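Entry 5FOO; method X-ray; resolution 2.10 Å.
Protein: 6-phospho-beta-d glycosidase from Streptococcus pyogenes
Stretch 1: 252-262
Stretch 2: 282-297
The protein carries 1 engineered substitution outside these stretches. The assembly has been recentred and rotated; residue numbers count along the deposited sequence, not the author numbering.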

ATOM      1  N   PHE A 252     -12.828   1.958   5.149  1.00 27.90           N
ATOM      2  CA  PHE A 252     -12.296   2.523   3.914  1.00 27.55           C
ATOM      3  C   PHE A 252     -12.936   1.899   2.640  1.00 26.03           C
ATOM      4  O   PHE A 252     -13.046   2.601   1.628  1.00 28.53           O
ATOM      5  CB  PHE A 252     -10.770   2.466   3.860  1.00 25.14           C
ATOM      6  CG  PHE A 252     -10.079   3.485   4.744  1.00 25.96           C
ATOM      7  CD1 PHE A 252     -10.125   4.830   4.460  1.00 25.85           C
ATOM      8  CD2 PHE A 252      -9.365   3.076   5.884  1.00 28.02           C
ATOM      9  CE1 PHE A 252      -9.477   5.780   5.267  1.00 27.37           C
ATOM     10  CE2 PHE A 252      -8.753   4.017   6.730  1.00 28.97           C
ATOM     11  CZ  PHE A 252      -8.790   5.370   6.408  1.00 27.87           C
ATOM     12  N   MET A 253     -13.296   0.616   2.676  1.00 24.74           N
ATOM     13  CA  MET A 253     -13.940  -0.038   1.527  1.00 28.03           C
ATOM     14  C   MET A 253     -15.310   0.537   1.218  1.00 27.05           C
ATOM     15  O   MET A 253     -15.585   0.837   0.081  1.00 24.21           O
ATOM     16  CB  MET A 253     -14.068  -1.529   1.687  1.00 28.25           C
ATOM     17  CG  MET A 253     -12.768  -2.284   1.486  1.00 30.92           C
ATOM     18  SD  MET A 253     -12.203  -2.328  -0.230  1.00 34.01           S
ATOM     19  CE  MET A 253     -13.489  -3.342  -0.955  1.00 27.59           C
ATOM     20  N   GLU A 254     -16.132   0.726   2.251  1.00 30.23           N
ATOM     21  CA  GLU A 254     -17.463   1.263   2.100  1.00 30.78           C
ATOM     22  C   GLU A 254     -17.362   2.661   1.578  1.00 26.08           C
ATOM     23  O   GLU A 254     -18.104   3.009   0.692  1.00 25.72           O
ATOM     24  CB  GLU A 254     -18.300   1.198   3.384  1.00 37.15           C
ATOM     25  CG  GLU A 254     -18.735  -0.200   3.793  1.00 46.48           C
ATOM     26  CD  GLU A 254     -19.573  -0.884   2.730  1.00 52.11           C
ATOM     27  OE1 GLU A 254     -20.370  -0.198   2.054  1.00 47.37           O
ATOM     28  OE2 GLU A 254     -19.424  -2.112   2.588  1.00 62.33           O
ATOM     29  N   ALA A 255     -16.472   3.479   2.136  1.00 25.73           N
ATOM     30  CA  ALA A 255     -16.282   4.827   1.630  1.00 24.63           C
ATOM     31  C   ALA A 255     -15.738   4.873   0.179  1.00 25.01           C
ATOM     32  O   ALA A 255     -16.242   5.631  -0.638  1.00 28.81           O
ATOM     33  CB  ALA A 255     -15.375   5.612   2.521  1.00 25.81           C
ATOM     34  N   ALA A 256     -14.737   4.058  -0.147  1.00 25.90           N
ATOM     35  CA  ALA A 256     -14.171   4.027  -1.506  1.00 26.62           C
ATOM     36  C   ALA A 256     -15.186   3.607  -2.599  1.00 30.51           C
ATOM     37  O   ALA A 256     -15.266   4.257  -3.622  1.00 28.27           O
ATOM     38  CB  ALA A 256     -12.974   3.117  -1.566  1.00 28.51           C
ATOM     39  N   VAL A 257     -15.920   2.522  -2.351  1.00 28.86           N
ATOM     40  CA  VAL A 257     -16.713   1.853  -3.336  1.00 24.97           C
ATOM     41  C   VAL A 257     -18.165   2.361  -3.312  1.00 27.62           C
ATOM     42  O   VAL A 257     -18.709   2.634  -4.341  1.00 26.23           O
ATOM     43  CB  VAL A 257     -16.737   0.351  -3.059  1.00 26.79           C
ATOM     44  CG1 VAL A 257     -17.646  -0.361  -4.032  1.00 27.51           C
ATOM     45  CG2 VAL A 257     -15.311  -0.257  -3.105  1.00 28.43           C
ATOM     46  N   HIS A 258     -18.786   2.462  -2.131  1.00 26.74           N
ATOM     47  CA  HIS A 258     -20.158   2.859  -1.989  1.00 27.08           C
ATOM     48  C   HIS A 258     -20.299   4.256  -1.530  1.00 27.51           C
ATOM     49  O   HIS A 258     -21.392   4.706  -1.517  1.00 30.94           O
ATOM     50  CB  HIS A 258     -20.983   1.903  -1.113  1.00 29.04           C
ATOM     51  CG  HIS A 258     -21.048   0.500  -1.654  1.00 33.37           C
ATOM     52  ND1 HIS A 258     -20.587  -0.596  -0.954  1.00 35.09           N
ATOM     53  CD2 HIS A 258     -21.459   0.022  -2.856  1.00 32.95           C
ATOM     54  CE1 HIS A 258     -20.743  -1.691  -1.676  1.00 33.80           C
ATOM     55  NE2 HIS A 258     -21.235  -1.336  -2.852  1.00 36.60           N
ATOM     56  N   GLY A 259     -19.235   4.984  -1.221  1.00 27.18           N
ATOM     57  CA  GLY A 259     -19.391   6.424  -0.912  1.00 27.05           C
ATOM     58  C   GLY A 259     -20.143   6.695   0.414  1.00 30.74           C
ATOM     59  O   GLY A 259     -20.728   7.773   0.573  1.00 29.87           O
ATOM     60  N   LYS A 260     -20.111   5.735   1.349  1.00 30.02           N
ATOM     61  CA  LYS A 260     -20.755   5.859   2.665  1.00 32.68           C
ATOM     62  C   LYS A 260     -19.868   5.224   3.714  1.00 30.96           C
ATOM     63  O   LYS A 260     -19.081   4.328   3.424  1.00 31.32           O
ATOM     64  CB  LYS A 260     -22.117   5.129   2.725  1.00 34.58           C
ATOM     65  CG  LYS A 260     -23.040   5.305   1.541  1.00 39.11           C
ATOM     66  N   PHE A 261     -19.989   5.645   4.962  1.00 30.67           N
ATOM     67  CA  PHE A 261     -19.325   4.905   6.043  1.00 29.69           C
ATOM     68  C   PHE A 261     -20.262   3.814   6.544  1.00 28.82           C
ATOM     69  O   PHE A 261     -21.422   3.943   6.411  1.00 28.92           O
ATOM     70  CB  PHE A 261     -18.936   5.836   7.095  1.00 30.51           C
ATOM     71  CG  PHE A 261     -17.852   6.773   6.670  1.00 29.68           C
ATOM     72  CD1 PHE A 261     -16.561   6.328   6.572  1.00 27.73           C
ATOM     73  CD2 PHE A 261     -18.136   8.095   6.347  1.00 27.79           C
ATOM     74  CE1 PHE A 261     -15.556   7.208   6.156  1.00 31.59           C
ATOM     75  CE2 PHE A 261     -17.133   8.944   5.936  1.00 30.96           C
ATOM     76  CZ  PHE A 261     -15.842   8.503   5.840  1.00 28.52           C
ATOM     77  N   PRO A 262     -19.748   2.716   7.093  1.00 29.41           N
ATOM     78  CA  PRO A 262     -20.679   1.694   7.601  1.00 30.56           C
ATOM     79  C   PRO A 262     -21.394   2.149   8.869  1.00 36.14           C
ATOM     80  O   PRO A 262     -20.738   2.618   9.834  1.00 37.05           O
ATOM     81  CB  PRO A 262     -19.800   0.499   7.909  1.00 31.73           C
ATOM     82  CG  PRO A 262     -18.401   0.901   7.595  1.00 30.77           C
ATOM     83  CD  PRO A 262     -18.343   2.366   7.298  1.00 29.63           C
ATOM     84  N   GLU A 282     -19.256  17.463   2.922  1.00 29.66           N
ATOM     85  CA  GLU A 282     -18.178  16.470   2.866  1.00 30.00           C
ATOM     86  C   GLU A 282     -18.752  15.133   2.660  1.00 30.24           C
ATOM     87  O   GLU A 282     -18.299  14.459   1.746  1.00 29.59           O
ATOM     88  CB  GLU A 282     -17.285  16.462   4.107  1.00 30.39           C
ATOM     89  CG  GLU A 282     -16.493  17.750   4.254  1.00 29.86           C
ATOM     90  CD  GLU A 282     -15.770  17.862   5.602  1.00 31.96           C
ATOM     91  OE1 GLU A 282     -15.864  16.926   6.431  1.00 30.85           O
ATOM     92  OE2 GLU A 282     -15.138  18.897   5.853  1.00 31.99           O
ATOM     93  N   LEU A 283     -19.814  14.784   3.386  1.00 27.30           N
ATOM     94  CA  LEU A 283     -20.448  13.488   3.173  1.00 28.70           C
ATOM     95  C   LEU A 283     -21.031  13.259   1.750  1.00 31.01           C
ATOM     96  O   LEU A 283     -20.988  12.132   1.214  1.00 27.75           O
ATOM     97  CB  LEU A 283     -21.512  13.185   4.228  1.00 30.06           C
ATOM     98  CG  LEU A 283     -20.909  13.060   5.647  1.00 35.07           C
ATOM     99  CD1 LEU A 283     -21.970  13.056   6.761  1.00 38.25           C
ATOM    100  CD2 LEU A 283     -20.004  11.858   5.755  1.00 36.73           C
ATOM    101  N   ALA A 284     -21.560  14.322   1.164  1.00 32.50           N
ATOM    102  CA  ALA A 284     -22.076  14.277  -0.214  1.00 34.23           C
ATOM    103  C   ALA A 284     -20.914  14.189  -1.221  1.00 30.59           C
ATOM    104  O   ALA A 284     -21.016  13.447  -2.209  1.00 33.87           O
ATOM    105  CB  ALA A 284     -22.952  15.507  -0.491  1.00 35.26           C
ATOM    106  N   LEU A 285     -19.796  14.872  -0.952  1.00 29.34           N
ATOM    107  CA  LEU A 285     -18.574  14.739  -1.805  1.00 29.44           C
ATOM    108  C   LEU A 285     -18.132  13.293  -1.810  1.00 31.14           C
ATOM    109  O   LEU A 285     -17.887  12.731  -2.873  1.00 35.05           O
ATOM    110  CB  LEU A 285     -17.441  15.669  -1.350  1.00 32.58           C
ATOM    111  CG  LEU A 285     -16.764  16.677  -2.264  1.00 39.18           C
ATOM    112  CD1 LEU A 285     -17.705  17.215  -3.335  1.00 45.99           C
ATOM    113  CD2 LEU A 285     -16.194  17.855  -1.454  1.00 38.68           C
ATOM    114  N   ILE A 286     -18.140  12.630  -0.649  1.00 29.04           N
ATOM    115  CA  ILE A 286     -17.744  11.229  -0.540  1.00 26.69           C
ATOM    116  C   ILE A 286     -18.720  10.310  -1.301  1.00 26.24           C
ATOM    117  O   ILE A 286     -18.294   9.394  -1.989  1.00 26.39           O
ATOM    118  CB  ILE A 286     -17.539  10.804   0.957  1.00 26.83           C
ATOM    119  CG1 ILE A 286     -16.380  11.582   1.579  1.00 27.46           C
ATOM    120  CG2 ILE A 286     -17.312   9.310   1.080  1.00 28.00           C
ATOM    121  CD1 ILE A 286     -16.284  11.545   3.121  1.00 27.63           C
ATOM    122  N   ALA A 287     -20.021  10.579  -1.192  1.00 23.60           N
ATOM    123  CA  ALA A 287     -21.022   9.789  -1.865  1.00 25.62           C
ATOM    124  C   ALA A 287     -20.909   9.940  -3.416  1.00 25.74           C
ATOM    125  O   ALA A 287     -21.211   8.990  -4.179  1.00 27.68           O
ATOM    126  CB  ALA A 287     -22.417  10.205  -1.414  1.00 27.11           C
ATOM    127  N   GLU A 288     -20.432  11.094  -3.846  1.00 23.53           N
ATOM    128  CA  GLU A 288     -20.374  11.399  -5.260  1.00 29.47           C
ATOM    129  C   GLU A 288     -19.039  11.105  -5.963  1.00 28.86           C
ATOM    130  O   GLU A 288     -18.978  11.213  -7.183  1.00 26.14           O
ATOM    131  CB  GLU A 288     -20.659  12.824  -5.434  1.00 30.87           C
ATOM    132  CG  GLU A 288     -22.108  13.141  -5.233  1.00 31.19           C
ATOM    133  CD  GLU A 288     -22.356  14.623  -5.190  1.00 32.16           C
ATOM    134  OE1 GLU A 288     -21.440  15.393  -5.527  1.00 33.00           O
ATOM    135  OE2 GLU A 288     -23.442  14.985  -4.745  1.00 37.99           O
ATOM    136  N   ASN A 289     -18.009  10.700  -5.216  1.00 27.96           N
ATOM    137  CA  ASN A 289     -16.630  10.594  -5.733  1.00 26.03           C
ATOM    138  C   ASN A 289     -16.011   9.339  -5.190  1.00 29.56           C
ATOM    139  O   ASN A 289     -15.319   9.353  -4.141  1.00 27.17           O
ATOM    140  CB  ASN A 289     -15.850  11.801  -5.339  1.00 27.70           C
ATOM    141  CG  ASN A 289     -16.370  13.065  -5.997  1.00 28.32           C
ATOM    142  OD1 ASN A 289     -17.136  13.879  -5.428  1.00 30.34           O
ATOM    143  ND2 ASN A 289     -15.951  13.244  -7.183  1.00 27.09           N
ATOM    144  N   ARG A 290     -16.358   8.247  -5.861  1.00 28.12           N
ATOM    145  CA  ARG A 290     -15.968   6.892  -5.467  1.00 30.06           C
ATOM    146  C   ARG A 290     -15.000   6.275  -6.533  1.00 29.16           C
ATOM    147  O   ARG A 290     -14.868   6.768  -7.645  1.00 27.30           O
ATOM    148  CB  ARG A 290     -17.225   6.031  -5.317  1.00 28.34           C
ATOM    149  CG  ARG A 290     -18.296   6.625  -4.398  1.00 29.41           C
ATOM    150  CD  ARG A 290     -19.662   5.896  -4.540  1.00 33.07           C
ATOM    151  NE  ARG A 290     -20.234   6.109  -5.898  1.00 31.65           N
ATOM    152  CZ  ARG A 290     -20.386   5.183  -6.843  1.00 30.20           C
ATOM    153  NH1 ARG A 290     -20.104   3.892  -6.613  1.00 30.43           N
ATOM    154  NH2 ARG A 290     -20.881   5.550  -8.031  1.00 28.94           N
ATOM    155  N   VAL A 291     -14.332   5.195  -6.176  1.00 26.54           N
ATOM    156  CA  VAL A 291     -13.245   4.676  -6.995  1.00 28.30           C
ATOM    157  C   VAL A 291     -13.741   4.035  -8.295  1.00 28.81           C
ATOM    158  O   VAL A 291     -14.832   3.545  -8.328  1.00 27.98           O
ATOM    159  CB  VAL A 291     -12.417   3.642  -6.222  1.00 27.57           C
ATOM    160  CG1 VAL A 291     -11.797   4.256  -4.950  1.00 28.44           C
ATOM    161  CG2 VAL A 291     -13.214   2.370  -5.947  1.00 25.80           C
ATOM    162  N   ASP A 292     -12.925   4.016  -9.343  1.00 28.10           N
ATOM    163  CA  ASP A 292     -13.196   3.188 -10.600  1.00 28.35           C
ATOM    164  C   ASP A 292     -12.793   1.751 -10.362  1.00 27.23           C
ATOM    165  O   ASP A 292     -13.352   0.806 -10.912  1.00 27.91           O
ATOM    166  CB  ASP A 292     -12.337   3.730 -11.744  1.00 28.53           C
ATOM    167  CG  ASP A 292     -12.691   5.132 -12.069  1.00 31.04           C
ATOM    168  OD1 ASP A 292     -13.896   5.282 -12.226  1.00 30.78           O
ATOM    169  OD2 ASP A 292     -11.860   6.084 -12.154  1.00 32.57           O
ATOM    170  N   TYR A 293     -11.788   1.581  -9.514  1.00 26.61           N
ATOM    171  CA  TYR A 293     -11.203   0.291  -9.256  1.00 25.02           C
ATOM    172  C   TYR A 293     -10.349   0.327  -7.976  1.00 25.90           C
ATOM    173  O   TYR A 293     -10.156   1.400  -7.382  1.00 22.65           O
ATOM    174  CB  TYR A 293     -10.405  -0.198 -10.476  1.00 25.32           C
ATOM    175  CG  TYR A 293      -9.245   0.577 -10.987  1.00 25.06           C
ATOM    176  CD1 TYR A 293      -8.753   1.699 -10.376  1.00 24.67           C
ATOM    177  CD2 TYR A 293      -8.574   0.118 -12.133  1.00 29.53           C
ATOM    178  CE1 TYR A 293      -7.671   2.369 -10.861  1.00 24.40           C
ATOM    179  CE2 TYR A 293      -7.494   0.796 -12.648  1.00 26.34           C
ATOM    180  CZ  TYR A 293      -7.017   1.889 -11.974  1.00 27.19           C
ATOM    181  OH  TYR A 293      -5.939   2.571 -12.470  1.00 30.65           O
ATOM    182  N   LEU A 294      -9.890  -0.832  -7.533  1.00 24.37           N
ATOM    183  CA  LEU A 294      -9.102  -0.915  -6.292  1.00 25.75           C
ATOM    184  C   LEU A 294      -7.847  -1.680  -6.498  1.00 26.31           C
ATOM    185  O   LEU A 294      -7.786  -2.638  -7.305  1.00 27.38           O
ATOM    186  CB  LEU A 294      -9.851  -1.630  -5.194  1.00 23.76           C
ATOM    187  CG  LEU A 294     -11.010  -0.852  -4.576  1.00 25.77           C
ATOM    188  CD1 LEU A 294     -11.849  -1.833  -3.779  1.00 27.04           C
ATOM    189  CD2 LEU A 294     -10.610   0.359  -3.748  1.00 24.04           C
ATOM    190  N   GLY A 295      -6.855  -1.301  -5.722  1.00 21.68           N
ATOM    191  CA  GLY A 295      -5.803  -2.243  -5.406  1.00 26.03           C
ATOM    192  C   GLY A 295      -6.071  -2.806  -4.037  1.00 24.54           C
ATOM    193  O   GLY A 295      -6.487  -2.065  -3.114  1.00 27.18           O
ATOM    194  N   LEU A 296      -5.871  -4.104  -3.915  1.00 25.33           N
ATOM    195  CA  LEU A 296      -6.033  -4.804  -2.669  1.00 27.68           C
ATOM    196  C   LEU A 296      -4.728  -5.470  -2.319  1.00 26.30           C
ATOM    197  O   LEU A 296      -4.194  -6.202  -3.124  1.00 28.43           O
ATOM    198  CB  LEU A 296      -7.129  -5.855  -2.742  1.00 27.15           C
ATOM    199  CG  LEU A 296      -8.484  -5.219  -2.962  1.00 30.68           C
ATOM    200  CD1 LEU A 296      -9.524  -6.313  -2.927  1.00 31.87           C
ATOM    201  CD2 LEU A 296      -8.834  -4.155  -1.921  1.00 31.65           C
ATOM    202  N   ASN A 297      -4.202  -5.153  -1.139  1.00 26.75           N
ATOM    203  CA  ASN A 297      -2.926  -5.682  -0.651  1.00 27.15           C
ATOM    204  C   ASN A 297      -3.166  -6.892   0.217  1.00 28.28           C
ATOM    205  O   ASN A 297      -4.075  -6.909   1.050  1.00 28.83           O
ATOM    206  CB  ASN A 297      -2.097  -4.652   0.141  1.00 27.02           C
ATOM    207  CG  ASN A 297      -1.607  -3.477  -0.710  1.00 27.58           C
ATOM    208  OD1 ASN A 297      -1.530  -3.523  -1.946  1.00 35.85           O
ATOM    209  ND2 ASN A 297      -1.277  -2.412  -0.044  1.00 28.83           N
TER
HETATM  210  O   HOH W   1     -14.850   7.639  -1.794  1.00 28.09           O
HETATM  211  O   HOH W   2     -21.204   9.655   2.344  1.00 30.61           O

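Helix 252-258 and the turn after it pack against the end of another helix, 282-288, and against the loop and strand that follow it. The helix 252-258 and the strand 293-297 run nearly antiparallel, at 153°, with their axes 9.7 Å apart at closest approach.

The backbones come closest together at Gly259, whose CA is 3.9 Å from Ala287 CA. This residue leaves the helix with positive phi, a conformation that favours glycine. Gly259 CA lies 3.3 Å from Ile286 O. No side chain could stand here: an ideal CB on Gly259 would point toward the second stretch and come within 2.8 Å of both Arg290 CD and Ala287 CA, and 2.9 Å of Ile286 O. The backbones therefore meet directly. Ala287 CA makes a CA-H...O contact of 3.2 Å with Gly259 O. Water 2 joins the same region, donating to Gly259 O at 2.6 Å and to Leu283 O at 2.7 Å.

Arg290 lies along the end of the first helix. Arg290 CB is 3.1 Å from Ala256 O, and Arg290 CD is 3.5 Å from Gly259 N. The guanidinium then reaches a backbone carbonyl: Arg290 NH1 donates to Val257 O at 2.9 Å, with the oxygen near the guanidinium plane. The next residue adds a backbone hydrogen bond, Val291 N to Ala256 O, at 2.9 Å with an N-H...O angle of 165°. Water 1 bridges nearby, donating to Ala255 O at 2.7 Å and to Asn289 O at 2.9 Å.

Toward the strand, the small side chain of Ala256 leaves room for larger neighbours. Ala256 CB is 3.8 Å from Val291 CG1 and 4.2 Å from Leu294 CD2. The CA-to-CB bond of Leu294 points toward the first stretch, and the side chain fits among three residues there. Besides Ala256, it meets Met253 and Val257, with Leu294 CD1 3.6 Å from Met253 CE and 3.9 Å from Val257 CG2. The CA-to-CB bond of Met253 points sideways, but three m rotamers bring the end of the chain nearer the strand. Met253 SD also lies 4.2 Å from Leu296 CD2.

On the helix 282-288, Ile286 is the main bump. The CA-to-CB bond of Ile286 points toward the first stretch, and the side chain touches both Ala255 and Phe261. Ile286 CG2 is 4.4 Å from Ala255 CB, a loose contact, while Ile286 CD1 is 3.9 Å from Phe261 CE2. Leu283 adds a second contact with the ring, at its edge, with Leu283 CD2 4.1 Å from Phe261 CE2.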